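Local coordinates for protein SusD homolog (Bacteroides thetaiotaomicron VPI-5482, PDB 3IV0) that probably binds sugars at the outer membrane as a member of the SusD family, although its precise function is not established, at residues Gln270-Asn275 with Thr354-Ser359. Numbering follows the deposited sequence.
Sequences QNINFN and TITSNS
An ST turn at the end of strand 354-356 shapes one side of this contact: OG1 of T356, anti to its own backbone N (chi1 179°), accepts a nearly straight hydrogen bond from N358 N at 3.1 Å. The same hydroxyl is also hydrogen-bonded to D286 and K283, which together probably hold its rotation, with CG2 turned to the loop that follows strand 264-268. I272 comes in from that loop. Its side chain runs out extended (chi2 -175°), and CD1 meets T356 CG2 tip to tip at 4.0 Å and S359 CB at 3.8 Å, while strand 348-350 packs against the same isoleucine through D348 and Y350. Next to it the buried side chain of Q270, extended beyond CG, reaches across to the turn, its CB lying 3.8 Å from S359 O and its amide end meeting the backbone at N358 and S359. An alanine in place of Q270 lacks everything beyond CB, and the backbone carbonyls of N358 and S359 would probably be less well packed.

The packing thins out beyond I272. N273 and N275 are exposed, and with F274 they are modelled only as far as CB, which suggests mobile side chains; a short 3-10 turn, with F274 N bonded to N271 O at 3.0 Å, carries the chain away from the strand. Between the two backbones one water makes the link: it accepts from I272 N at 3.0 Å and donates to S359 O at 2.8 Å.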
loop_
_atom_site.group_PDB
_atom_site.type_symbol
_atom_site.label_atom_id
_atom_site.label_comp_id
_atom_site.label_asym_id
_atom_site.label_seq_id
_atom_site.Cartn_x
_atom_site.Cartn_y
_atom_site.Cartn_z
ATOM N N GLN A 270 -8.807 -4.369 -10.622
ATOM C CA GLN A 270 -8.459 -4.577 -12.018
ATOM C C GLN A 270 -9.565 -5.413 -12.645
ATOM O O GLN A 270 -10.102 -6.327 -12.025
ATOM C CB GLN A 270 -7.115 -5.315 -12.181
ATOM C CG GLN A 270 -6.369 -4.886 -13.417
ATOM C CD GLN A 270 -5.061 -5.592 -13.665
ATOM O OE1 GLN A 270 -4.678 -6.560 -12.970
ATOM N NE2 GLN A 270 -4.366 -5.125 -14.648
ATOM N N ASN A 271 -9.898 -5.082 -13.868
ATOM C CA ASN A 271 -10.892 -5.863 -14.605
ATOM C C ASN A 271 -10.543 -5.795 -16.095
ATOM O O ASN A 271 -10.982 -4.887 -16.824
ATOM C CB ASN A 271 -12.302 -5.391 -14.279
ATOM C CG ASN A 271 -13.352 -6.348 -14.779
ATOM O OD1 ASN A 271 -13.130 -7.035 -15.764
ATOM N ND2 ASN A 271 -14.483 -6.428 -14.076
ATOM N N ILE A 272 -9.713 -6.750 -16.515
ATOM C CA ILE A 272 -9.280 -6.896 -17.900
ATOM C C ILE A 272 -10.442 -6.896 -18.874
ATOM O O ILE A 272 -10.382 -6.246 -19.909
ATOM C CB ILE A 272 -8.543 -8.233 -18.110
ATOM C CG1 ILE A 272 -7.085 -8.115 -17.714
ATOM C CG2 ILE A 272 -8.633 -8.676 -19.570
ATOM C CD1 ILE A 272 -6.316 -9.386 -18.038
ATOM N N ASN A 273 -11.496 -7.624 -18.540
ATOM C CA ASN A 273 -12.652 -7.745 -19.434
ATOM C C ASN A 273 -13.379 -6.427 -19.648
ATOM O O ASN A 273 -14.067 -6.254 -20.664
ATOM C CB ASN A 273 -13.642 -8.779 -18.888
ATOM N N PHE A 274 -13.256 -5.510 -18.689
ATOM C CA PHE A 274 -13.926 -4.206 -18.747
ATOM C C PHE A 274 -12.967 -3.045 -19.027
ATOM O O PHE A 274 -13.291 -1.873 -18.760
ATOM C CB PHE A 274 -14.649 -3.940 -17.432
ATOM N N ASN A 275 -11.796 -3.370 -19.564
ATOM C CA ASN A 275 -10.833 -2.356 -19.941
ATOM C C ASN A 275 -10.380 -1.535 -18.744
ATOM O O ASN A 275 -10.160 -0.348 -18.849
ATOM C CB ASN A 275 -11.421 -1.421 -20.996
ATOM N N THR A 354 -1.682 -9.430 -25.608
ATOM C CA THR A 354 -0.815 -8.988 -24.517
ATOM C C THR A 354 -1.054 -9.819 -23.269
ATOM O O THR A 354 -2.185 -9.960 -22.796
ATOM C CB THR A 354 -1.066 -7.535 -24.150
ATOM O OG1 THR A 354 -0.987 -6.719 -25.324
ATOM C CG2 THR A 354 -0.054 -7.062 -23.121
ATOM N N ILE A 355 0.027 -10.336 -22.719
ATOM C CA ILE A 355 -0.048 -11.180 -21.544
ATOM C C ILE A 355 0.287 -10.383 -20.279
ATOM O O ILE A 355 1.240 -9.625 -20.268
ATOM C CB ILE A 355 0.935 -12.371 -21.645
ATOM C CG1 ILE A 355 0.716 -13.160 -22.941
ATOM C CG2 ILE A 355 0.779 -13.302 -20.455
ATOM C CD1 ILE A 355 1.787 -14.207 -23.145
ATOM N N THR A 356 -0.508 -10.590 -19.228
ATOM C CA THR A 356 -0.087 -10.154 -17.897
ATOM C C THR A 356 0.020 -11.360 -16.995
ATOM O O THR A 356 -0.765 -12.310 -17.072
ATOM C CB THR A 356 -1.063 -9.118 -17.273
ATOM O OG1 THR A 356 -0.613 -8.738 -15.961
ATOM C CG2 THR A 356 -2.445 -9.661 -17.152
ATOM N N SER A 357 0.972 -11.280 -16.086
ATOM C CA SER A 357 1.113 -12.319 -15.084
ATOM C C SER A 357 0.190 -12.145 -13.901
ATOM O O SER A 357 0.107 -13.032 -13.057
ATOM C CB SER A 357 2.559 -12.424 -14.589
ATOM O OG SER A 357 2.908 -11.287 -13.783
ATOM N N ASN A 358 -0.473 -10.985 -13.815
ATOM C CA ASN A 358 -1.347 -10.721 -12.697
ATOM C C ASN A 358 -2.567 -9.894 -13.104
ATOM O O ASN A 358 -2.525 -8.666 -13.110
ATOM C CB ASN A 358 -0.583 -10.066 -11.542
ATOM C CG ASN A 358 -1.449 -9.931 -10.297
ATOM O OD1 ASN A 358 -2.601 -10.367 -10.304
ATOM N ND2 ASN A 358 -0.893 -9.386 -9.220
ATOM N N SER A 359 -3.647 -10.587 -13.448
ATOM C CA SER A 359 -4.938 -9.987 -13.763
ATOM C C SER A 359 -5.734 -9.618 -12.526
ATOM O O SER A 359 -6.854 -9.085 -12.620
ATOM C CB SER A 359 -5.756 -10.982 -14.588
ATOM O OG SER A 359 -6.079 -12.099 -13.781
HETATM O O HOH W 1 -8.806 -8.799 -14.569
#